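Local coordinates for nitronate monooxygenase family protein (Pseudomonas aeruginosa, PDB 4QIT) that uses molecular oxygen and an FMN cofactor to oxidatively denitrify alkyl nitronates, with the toxin propionate 3-nitronate as its best and presumed physiological substrate, at residues A[23-28]-A[71-76]; A[59-64]-A[125-130]; A[98-103]-A[316-321]. The protein carries 1 engineered substitution. All coordinates share one frame; numbering follows the deposited sequence.

Contact 1: residues A[23-28]-A[71-76]; sequences QAPMLG and PFNVNL. With FMN (flavin mononucleotide), chain C.
The backbone N of L27 donates to FMN O4 at 2.8 Å and makes a weak second bond to FMN N5. From the strand, N75 OD1 accepts from FMN N3 at 3.1 Å, a bent bond with an N-H...O angle of 136°. A chi1 of 179° swings the N75 amide away from its own backbone N and past the P25 ring to the flavin. Behind this amide the two segments meet directly: N75 CB sits 3.4 Å from both P25 CB and P25 CG, the side chains lying nearly perpendicular. The setting is a TIM barrel, with 23-28 forming the loop that leaves strand 21-23 and 71-76 lying on strand 72-77. Two residues earlier on that strand, N73 ND2 comes within 4.0 Å of P25 CD, but its polar partner is S46 OG, while N73 OD1 bonds to S137 OG. M26 turns away from the strand and runs along the benzene portion of the flavin, with M26 CG 3.4 Å from FMN C6 and SD near C7 and C8. A24 CB touches the ribityl chain, 3.5 Å from FMN O2'.

Contact 2: residues A[59-64]-A[125-130]; sequences ALIREV and LPMLLE
I61 meets M127 and L128 in a small, buried apolar contact between two helices, without a hydrogen bond between the segments. The terminal methyl of the isoleucine does all the touching. I61 CD1 lies 3.9 Å from M127 SD, the two chains reaching toward each other tip to tip, and 4.1 Å from L128 CD2, where the side chains cross at about a right angle. The extended chain of I61 (chi2 171°) carries CD1 out toward a helix whose nearest CA, that of L128, is 9.3 Å from I61 CA. M127 answers with a folded chain, bent at chi2 (-85°) and again at chi3, which makes the sulfur the nearest atom to the isoleucine methyl.

Charged groups lie on the more exposed side of this apolar centre. R62 NH2 and E130 OE2 carry opposite charges but stay 6.9 Å apart, and each finds its partner one residue beyond the segments: R62 NH2 forms a salt bridge with E131, and E130 OE2 forms one with R58. Both pairs run between the same two helices and so tie them together.

In the barrel, helices 54-65 and 124-131 belong to the outer layer, flanking strand 72-77. I61 also packs on F72 and V74 of that strand, and L128 on L76, while L128 further touches the loop residue F118 and L151 of helix 145-153. P32 of helix 32-41 packs against L60 and V64.

Contact 3: residues A[98-103]-A[316-321]; sequences PLFAEF and QTAALA
F103 and A319 bring the two backbones close, their CA atoms 6.0 Å apart, where the chain leaves the last turn of 98-103 and passes the C-terminal part of helix 307-320. F103 N bonds to F100 O at 3.0 Å, and both phenylalanines meet 316-321.

The F103 ring is laid flat against the helix backbone, turned there by a chi1 of -54° that sets CG opposite the carbonyl carbon. A319 CA stands 3.8 Å from the ring centroid and only 7° off its normal, a well-centred CH-pi contact, and A319 CB lies over the same face, 3.9 Å from F103 CE2. On the opposite face E102 CB rests toward the rim, so the ring is sandwiched between its own neighbour and the facing helix. The close backbones also set F103 CB 3.6 Å from A318 O. The small alanine side chains leave the helix surface low enough for this approach. F100 adds a looser touch, its CD1 4.4 Å from A318 CB.

The polar link is made by one water, which donates to F103 O and to A318 O at 2.8 Å each and so bridges the two main chains.

Around this contact, F100 also packs on P108 and F103 reaches N324. E102 forms a salt bridge with R289, and Q316 NE2 bonds to F327 O, ties to neighbouring segments. F100 on A314 and L315, with L99 on L315, further join the end of helix 86-101 to helix 307-320, away from the flavin site.

Overall arrangement
Contact 1 is the most central of the three and the one at the flavin, where polar bonds to the cofactor sit beside proline packing. Contact 2, also buried, is layered directly outside it, the centres 13 Å apart: F72, V74 and L76 of strand 72-77 press on V64, I61 and L128, so one strand serves both the pocket and the helix layer. Its chemistry is accordingly apolar, with salt bridges on the exposed side. Contact 3, buried except at partly exposed A318, lies at the edge of the chain, about 30 Å between centres from contact 1 and 36 Å from contact 2. It relies on aromatic packing and a bridging water, and joins helix 86-101 to the late helix 307-320.

Contact 1: residues A[23-28]-A[71-76]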
loop_
_atom_site.group_PDB
_atom_site.type_symbol
_atom_site.label_atom_id
_atom_site.label_comp_id
_atom_site.label_asym_id
_atom_site.label_seq_id
_atom_site.Cartn_x
_atom_site.Cartn_y
_atom_site.Cartn_z
ATOM N N GLN A 23 -17.996 -6.593 -9.648
ATOM C CA GLN A 23 -17.911 -7.352 -8.406
ATOM C C GLN A 23 -16.846 -8.415 -8.627
ATOM O O GLN A 23 -16.954 -9.210 -9.551
ATOM C CB GLN A 23 -19.265 -7.968 -8.026
ATOM C CG GLN A 23 -19.182 -9.233 -7.160
ATOM C CD GLN A 23 -19.372 -10.501 -7.979
ATOM O OE1 GLN A 23 -20.292 -10.585 -8.804
ATOM N NE2 GLN A 23 -18.497 -11.485 -7.775
ATOM N N ALA A 24 -15.799 -8.398 -7.805
ATOM C CA ALA A 24 -14.624 -9.229 -8.066
ATOM C C ALA A 24 -14.928 -10.719 -8.047
ATOM O O ALA A 24 -15.676 -11.198 -7.193
ATOM C CB ALA A 24 -13.510 -8.908 -7.068
ATOM N N PRO A 25 -14.340 -11.464 -8.991
ATOM C CA PRO A 25 -14.415 -12.915 -8.857
ATOM C C PRO A 25 -13.636 -13.292 -7.623
ATOM O O PRO A 25 -12.565 -12.736 -7.358
ATOM C CB PRO A 25 -13.692 -13.436 -10.102
ATOM C CG PRO A 25 -12.835 -12.306 -10.562
ATOM C CD PRO A 25 -13.512 -11.037 -10.131
ATOM N N MET A 26 -14.207 -14.195 -6.849
ATOM C CA MET A 26 -13.658 -14.551 -5.560
ATOM C C MET A 26 -13.863 -16.025 -5.348
ATOM O O MET A 26 -14.938 -16.445 -4.928
ATOM C CB MET A 26 -14.347 -13.748 -4.451
ATOM C CG MET A 26 -14.045 -12.249 -4.492
ATOM S SD MET A 26 -14.847 -11.364 -3.144
ATOM C CE MET A 26 -16.532 -11.236 -3.767
ATOM N N LEU A 27 -12.837 -16.816 -5.643
ATOM C CA LEU A 27 -12.988 -18.256 -5.567
ATOM C C LEU A 27 -13.396 -18.673 -4.152
ATOM O O LEU A 27 -12.746 -18.295 -3.170
ATOM C CB LEU A 27 -11.707 -18.960 -6.032
ATOM C CG LEU A 27 -11.785 -20.476 -6.217
ATOM C CD1 LEU A 27 -12.833 -20.869 -7.247
ATOM C CD2 LEU A 27 -10.407 -20.990 -6.634
ATOM N N GLY A 28 -14.512 -19.400 -4.057
ATOM C CA GLY A 28 -15.063 -19.824 -2.782
ATOM C C GLY A 28 -16.045 -18.844 -2.158
ATOM O O GLY A 28 -16.681 -19.156 -1.149
ATOM N N PRO A 71 -24.288 -8.971 -19.223
ATOM C CA PRO A 71 -22.894 -9.429 -19.257
ATOM C C PRO A 71 -22.367 -9.807 -17.883
ATOM O O PRO A 71 -22.729 -9.186 -16.894
ATOM C CB PRO A 71 -22.148 -8.194 -19.754
ATOM C CG PRO A 71 -23.169 -7.518 -20.647
ATOM C CD PRO A 71 -24.442 -7.663 -19.886
ATOM N N PHE A 72 -21.509 -10.818 -17.848
ATOM C CA PHE A 72 -20.783 -11.177 -16.632
ATOM C C PHE A 72 -19.379 -11.650 -16.986
ATOM O O PHE A 72 -19.051 -11.860 -18.158
ATOM C CB PHE A 72 -21.544 -12.223 -15.798
ATOM C CG PHE A 72 -21.802 -13.514 -16.528
ATOM C CD1 PHE A 72 -22.947 -13.667 -17.301
ATOM C CD2 PHE A 72 -20.910 -14.572 -16.440
ATOM C CE1 PHE A 72 -23.197 -14.855 -17.976
ATOM C CE2 PHE A 72 -21.156 -15.765 -17.112
ATOM C CZ PHE A 72 -22.305 -15.901 -17.883
ATOM N N ASN A 73 -18.567 -11.823 -15.948
ATOM C CA ASN A 73 -17.128 -12.035 -16.044
ATOM C C ASN A 73 -16.794 -13.413 -15.479
ATOM O O ASN A 73 -17.289 -13.802 -14.413
ATOM C CB ASN A 73 -16.453 -10.908 -15.240
ATOM C CG ASN A 73 -14.949 -11.084 -15.051
ATOM O OD1 ASN A 73 -14.238 -11.660 -15.888
ATOM N ND2 ASN A 73 -14.447 -10.534 -13.941
ATOM N N VAL A 74 -15.984 -14.162 -16.219
ATOM C CA VAL A 74 -15.545 -15.487 -15.794
ATOM C C VAL A 74 -14.036 -15.465 -15.607
ATOM O O VAL A 74 -13.301 -15.120 -16.536
ATOM C CB VAL A 74 -15.955 -16.571 -16.808
ATOM C CG1 VAL A 74 -15.407 -17.925 -16.392
ATOM C CG2 VAL A 74 -17.477 -16.621 -16.917
ATOM N N ASN A 75 -13.577 -15.813 -14.408
ATOM C CA ASN A 75 -12.171 -15.644 -14.046
ATOM C C ASN A 75 -11.421 -16.970 -13.933
ATOM O O ASN A 75 -11.931 -17.945 -13.357
ATOM C CB ASN A 75 -12.094 -14.864 -12.734
ATOM C CG ASN A 75 -10.678 -14.643 -12.248
ATOM O OD1 ASN A 75 -10.168 -15.413 -11.432
ATOM N ND2 ASN A 75 -10.040 -13.582 -12.730
ATOM N N LEU A 76 -10.203 -16.986 -14.474
ATOM C CA LEU A 76 -9.330 -18.155 -14.390
ATOM C C LEU A 76 -7.938 -17.771 -13.906
ATOM O O LEU A 76 -7.378 -16.751 -14.324
ATOM C CB LEU A 76 -9.229 -18.858 -15.754
ATOM C CG LEU A 76 -10.556 -19.430 -16.279
ATOM C CD1 LEU A 76 -11.280 -18.422 -17.163
ATOM C CD2 LEU A 76 -10.360 -20.757 -17.007
HETATM N N1 FMN C . -9.015 -12.436 -7.727
HETATM C C2 FMN C . -8.956 -13.401 -8.724
HETATM O O2 FMN C . -8.420 -13.123 -9.789
HETATM N N3 FMN C . -9.512 -14.649 -8.552
HETATM C C4 FMN C . -10.110 -14.948 -7.347
HETATM O O4 FMN C . -10.608 -16.051 -7.141
HETATM C C4A FMN C . -10.161 -13.993 -6.347
HETATM N N5 FMN C . -10.761 -14.326 -5.161
HETATM C C5A FMN C . -10.855 -13.405 -4.146
HETATM C C6 FMN C . -11.484 -13.785 -2.968
HETATM C C7 FMN C . -11.615 -12.893 -1.924
HETATM C C7M FMN C . -12.330 -13.371 -0.692
HETATM C C8 FMN C . -11.087 -11.607 -2.044
HETATM C C8M FMN C . -11.205 -10.633 -0.907
HETATM C C9 FMN C . -10.447 -11.232 -3.231
HETATM C C9A FMN C . -10.329 -12.130 -4.298
HETATM N N10 FMN C . -9.705 -11.785 -5.498
HETATM C C10 FMN C . -9.617 -12.727 -6.521
HETATM C "C1'" FMN C . -9.099 -10.415 -5.674
HETATM C "C2'" FMN C . -10.040 -9.423 -6.334
HETATM O "O2'" FMN C . -10.117 -9.697 -7.710
HETATM C "C3'" FMN C . -9.533 -7.996 -6.172
HETATM O "O3'" FMN C . -8.157 -7.885 -6.470
HETATM C "C4'" FMN C . -9.726 -7.602 -4.725
HETATM O "O4'" FMN C . -10.922 -8.176 -4.234
HETATM C "C5'" FMN C . -9.843 -6.090 -4.646
HETATM O "O5'" FMN C . -9.618 -5.789 -3.303
HETATM P P FMN C . -10.810 -5.396 -2.325
HETATM O O1P FMN C . -11.973 -4.882 -3.131
HETATM O O2P FMN C . -10.258 -4.391 -1.361
HETATM O O3P FMN C . -11.188 -6.671 -1.646
#

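Contact 2: residues A[59-64]-A[125-130]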
loop_
_atom_site.group_PDB
_atom_site.type_symbol
_atom_site.label_atom_id
_atom_site.label_comp_id
_atom_site.label_asym_id
_atom_site.label_seq_id
_atom_site.Cartn_x
_atom_site.Cartn_y
_atom_site.Cartn_z
ATOM N N ALA A 59 -21.114 -25.548 -16.499
ATOM C CA ALA A 59 -22.389 -25.564 -15.792
ATOM C C ALA A 59 -22.583 -24.294 -14.974
ATOM O O ALA A 59 -23.691 -23.756 -14.905
ATOM C CB ALA A 59 -22.487 -26.781 -14.908
ATOM N N LEU A 60 -21.503 -23.827 -14.352
ATOM C CA LEU A 60 -21.535 -22.593 -13.573
ATOM C C LEU A 60 -21.860 -21.374 -14.434
ATOM O O LEU A 60 -22.621 -20.498 -14.022
ATOM C CB LEU A 60 -20.199 -22.387 -12.853
ATOM C CG LEU A 60 -19.980 -23.291 -11.640
ATOM C CD1 LEU A 60 -18.539 -23.219 -11.184
ATOM C CD2 LEU A 60 -20.926 -22.905 -10.502
ATOM N N ILE A 61 -21.277 -21.315 -15.628
ATOM C CA ILE A 61 -21.550 -20.226 -16.559
ATOM C C ILE A 61 -23.025 -20.259 -16.962
ATOM O O ILE A 61 -23.702 -19.226 -17.012
ATOM C CB ILE A 61 -20.638 -20.322 -17.801
ATOM C CG1 ILE A 61 -19.186 -20.038 -17.411
ATOM C CG2 ILE A 61 -21.077 -19.365 -18.903
ATOM C CD1 ILE A 61 -18.190 -20.326 -18.518
ATOM N N ARG A 62 -23.537 -21.460 -17.208
ATOM C CA ARG A 62 -24.935 -21.598 -17.580
ATOM C C ARG A 62 -25.864 -21.241 -16.428
ATOM O O ARG A 62 -26.945 -20.690 -16.651
ATOM C CB ARG A 62 -25.204 -23.001 -18.122
ATOM C CG ARG A 62 -24.482 -23.221 -19.433
ATOM C CD ARG A 62 -24.809 -24.543 -20.081
ATOM N NE ARG A 62 -24.129 -24.653 -21.369
ATOM C CZ ARG A 62 -24.349 -25.620 -22.253
ATOM N NH1 ARG A 62 -25.242 -26.566 -21.996
ATOM N NH2 ARG A 62 -23.678 -25.634 -23.397
ATOM N N GLU A 63 -25.442 -21.520 -15.197
ATOM C CA GLU A 63 -26.244 -21.119 -14.043
ATOM C C GLU A 63 -26.396 -19.599 -13.981
ATOM O O GLU A 63 -27.490 -19.087 -13.718
ATOM C CB GLU A 63 -25.650 -21.647 -12.733
ATOM C CG GLU A 63 -25.802 -23.153 -12.543
ATOM C CD GLU A 63 -25.284 -23.636 -11.196
ATOM O OE1 GLU A 63 -24.960 -24.841 -11.081
ATOM O OE2 GLU A 63 -25.205 -22.818 -10.252
ATOM N N VAL A 64 -25.302 -18.876 -14.203
ATOM C CA VAL A 64 -25.367 -17.414 -14.219
ATOM C C VAL A 64 -26.352 -16.931 -15.286
ATOM O O VAL A 64 -27.185 -16.066 -15.020
ATOM C CB VAL A 64 -23.981 -16.773 -14.457
ATOM C CG1 VAL A 64 -24.068 -15.262 -14.384
ATOM C CG2 VAL A 64 -22.970 -17.291 -13.429
ATOM N N LEU A 125 -9.942 -23.391 -22.519
ATOM C CA LEU A 125 -10.116 -22.468 -23.641
ATOM C C LEU A 125 -11.238 -22.862 -24.614
ATOM O O LEU A 125 -12.095 -22.036 -24.932
ATOM C CB LEU A 125 -8.790 -22.236 -24.384
ATOM C CG LEU A 125 -8.827 -21.355 -25.633
ATOM C CD1 LEU A 125 -9.370 -19.962 -25.314
ATOM C CD2 LEU A 125 -7.443 -21.258 -26.256
ATOM N N PRO A 126 -11.249 -24.121 -25.092
ATOM C CA PRO A 126 -12.356 -24.427 -26.008
ATOM C C PRO A 126 -13.732 -24.335 -25.345
ATOM O O PRO A 126 -14.694 -23.957 -26.015
ATOM C CB PRO A 126 -12.055 -25.861 -26.470
ATOM C CG PRO A 126 -11.090 -26.408 -25.468
ATOM C CD PRO A 126 -10.293 -25.236 -24.991
ATOM N N MET A 127 -13.832 -24.654 -24.058
ATOM C CA MET A 127 -15.105 -24.479 -23.352
ATOM C C MET A 127 -15.543 -23.012 -23.333
ATOM O O MET A 127 -16.721 -22.701 -23.563
ATOM C CB MET A 127 -15.030 -25.047 -21.933
ATOM C CG MET A 127 -16.328 -24.949 -21.152
ATOM S SD MET A 127 -16.594 -23.369 -20.313
ATOM C CE MET A 127 -15.348 -23.442 -19.024
ATOM N N LEU A 128 -14.601 -22.110 -23.068
ATOM C CA LEU A 128 -14.918 -20.682 -23.066
ATOM C C LEU A 128 -15.319 -20.178 -24.453
ATOM O O LEU A 128 -16.182 -19.309 -24.578
ATOM C CB LEU A 128 -13.742 -19.866 -22.515
ATOM C CG LEU A 128 -13.378 -20.094 -21.045
ATOM C CD1 LEU A 128 -12.083 -19.361 -20.714
ATOM C CD2 LEU A 128 -14.503 -19.635 -20.124
ATOM N N LEU A 129 -14.690 -20.723 -25.493
ATOM C CA LEU A 129 -14.993 -20.314 -26.863
ATOM C C LEU A 129 -16.405 -20.754 -27.253
ATOM O O LEU A 129 -17.067 -20.107 -28.067
ATOM C CB LEU A 129 -13.953 -20.874 -27.842
ATOM C CG LEU A 129 -12.527 -20.343 -27.677
ATOM C CD1 LEU A 129 -11.591 -21.046 -28.643
ATOM C CD2 LEU A 129 -12.470 -18.843 -27.879
ATOM N N GLU A 130 -16.871 -21.841 -26.648
ATOM C CA GLU A 130 -18.228 -22.323 -26.891
ATOM C C GLU A 130 -19.265 -21.501 -26.125
ATOM O O GLU A 130 -20.298 -21.113 -26.676
ATOM C CB GLU A 130 -18.356 -23.790 -26.483
ATOM C CG GLU A 130 -17.576 -24.774 -27.346
ATOM C CD GLU A 130 -17.612 -26.179 -26.773
ATOM O OE1 GLU A 130 -18.058 -27.103 -27.485
ATOM O OE2 GLU A 130 -17.188 -26.361 -25.609
#

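Contact 3: residues A[98-103]-A[316-321]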
loop_
_atom_site.group_PDB
_atom_site.type_symbol
_atom_site.label_atom_id
_atom_site.label_comp_id
_atom_site.label_asym_id
_atom_site.label_seq_id
_atom_site.Cartn_x
_atom_site.Cartn_y
_atom_site.Cartn_z
ATOM N N PRO A 98 1.296 -31.576 14.227
ATOM C CA PRO A 98 0.662 -31.266 15.516
ATOM C C PRO A 98 -0.651 -30.490 15.391
ATOM O O PRO A 98 -1.533 -30.659 16.236
ATOM C CB PRO A 98 1.713 -30.401 16.223
ATOM C CG PRO A 98 3.003 -30.788 15.597
ATOM C CD PRO A 98 2.669 -31.042 14.159
ATOM N N LEU A 99 -0.781 -29.654 14.364
ATOM C CA LEU A 99 -2.029 -28.927 14.133
ATOM C C LEU A 99 -3.180 -29.876 13.788
ATOM O O LEU A 99 -4.303 -29.735 14.299
ATOM C CB LEU A 99 -1.839 -27.878 13.033
ATOM C CG LEU A 99 -0.761 -26.839 13.338
ATOM C CD1 LEU A 99 -0.512 -25.942 12.128
ATOM C CD2 LEU A 99 -1.141 -26.021 14.569
ATOM N N PHE A 100 -2.907 -30.848 12.925
ATOM C CA PHE A 100 -3.917 -31.845 12.593
ATOM C C PHE A 100 -4.288 -32.643 13.837
ATOM O O PHE A 100 -5.466 -32.949 14.061
ATOM C CB PHE A 100 -3.407 -32.789 11.500
ATOM C CG PHE A 100 -3.460 -32.210 10.107
ATOM C CD1 PHE A 100 -4.601 -32.351 9.333
ATOM C CD2 PHE A 100 -2.367 -31.538 9.570
ATOM C CE1 PHE A 100 -4.652 -31.837 8.051
ATOM C CE2 PHE A 100 -2.417 -31.009 8.285
ATOM C CZ PHE A 100 -3.559 -31.160 7.528
ATOM N N ALA A 101 -3.281 -32.951 14.654
ATOM C CA ALA A 101 -3.476 -33.784 15.843
ATOM C C ALA A 101 -4.366 -33.116 16.892
ATOM O O ALA A 101 -5.062 -33.804 17.646
ATOM C CB ALA A 101 -2.125 -34.183 16.447
ATOM N N GLU A 102 -4.353 -31.784 16.939
ATOM C CA GLU A 102 -5.261 -31.032 17.813
ATOM C C GLU A 102 -6.722 -31.403 17.570
ATOM O O GLU A 102 -7.574 -31.298 18.466
ATOM C CB GLU A 102 -5.114 -29.525 17.569
ATOM C CG GLU A 102 -3.872 -28.880 18.148
ATOM C CD GLU A 102 -3.936 -27.361 18.082
ATOM O OE1 GLU A 102 -2.881 -26.732 17.859
ATOM O OE2 GLU A 102 -5.041 -26.807 18.271
ATOM N N PHE A 103 -7.011 -31.811 16.340
ATOM C CA PHE A 103 -8.373 -32.105 15.926
ATOM C C PHE A 103 -8.574 -33.590 15.676
ATOM O O PHE A 103 -9.545 -33.997 15.034
ATOM C CB PHE A 103 -8.706 -31.268 14.697
ATOM C CG PHE A 103 -8.467 -29.810 14.917
ATOM C CD1 PHE A 103 -9.278 -29.104 15.797
ATOM C CD2 PHE A 103 -7.416 -29.152 14.292
ATOM C CE1 PHE A 103 -9.067 -27.759 16.047
ATOM C CE2 PHE A 103 -7.193 -27.802 14.531
ATOM C CZ PHE A 103 -8.017 -27.102 15.409
ATOM N N GLN A 316 -8.034 -27.199 7.368
ATOM C CA GLN A 316 -9.288 -26.479 7.528
ATOM C C GLN A 316 -10.447 -27.444 7.727
ATOM O O GLN A 316 -11.337 -27.199 8.546
ATOM C CB GLN A 316 -9.542 -25.584 6.308
ATOM C CG GLN A 316 -8.624 -24.361 6.268
ATOM C CD GLN A 316 -8.741 -23.591 4.967
ATOM O OE1 GLN A 316 -9.215 -24.121 3.958
ATOM N NE2 GLN A 316 -8.317 -22.330 4.982
ATOM N N THR A 317 -10.425 -28.543 6.976
ATOM C CA THR A 317 -11.492 -29.540 7.036
ATOM C C THR A 317 -11.489 -30.212 8.401
ATOM O O THR A 317 -12.543 -30.402 9.011
ATOM C CB THR A 317 -11.340 -30.577 5.910
ATOM O OG1 THR A 317 -11.481 -29.929 4.639
ATOM C CG2 THR A 317 -12.400 -31.662 6.014
ATOM N N ALA A 318 -10.304 -30.546 8.892
ATOM C CA ALA A 318 -10.182 -31.190 10.192
ATOM C C ALA A 318 -10.618 -30.239 11.307
ATOM O O ALA A 318 -11.279 -30.645 12.262
ATOM C CB ALA A 318 -8.765 -31.662 10.409
ATOM N N ALA A 319 -10.250 -28.964 11.189
ATOM C CA ALA A 319 -10.624 -27.991 12.204
ATOM C C ALA A 319 -12.128 -27.757 12.193
ATOM O O ALA A 319 -12.759 -27.708 13.255
ATOM C CB ALA A 319 -9.861 -26.665 11.998
ATOM N N LEU A 320 -12.694 -27.620 10.995
ATOM C CA LEU A 320 -14.120 -27.338 10.833
ATOM C C LEU A 320 -14.949 -28.477 11.419
ATOM O O LEU A 320 -16.016 -28.251 11.996
ATOM C CB LEU A 320 -14.449 -27.128 9.348
ATOM C CG LEU A 320 -15.862 -26.677 8.986
ATOM C CD1 LEU A 320 -16.194 -25.430 9.755
ATOM C CD2 LEU A 320 -15.963 -26.403 7.502
ATOM N N ALA A 321 -14.433 -29.693 11.302
ATOM C CA ALA A 321 -15.134 -30.878 11.808
ATOM C C ALA A 321 -15.165 -30.934 13.339
ATOM O O ALA A 321 -15.812 -31.808 13.920
ATOM C CB ALA A 321 -14.506 -32.140 11.243
HETATM O O HOH W 1 -11.063 -33.427 12.784
#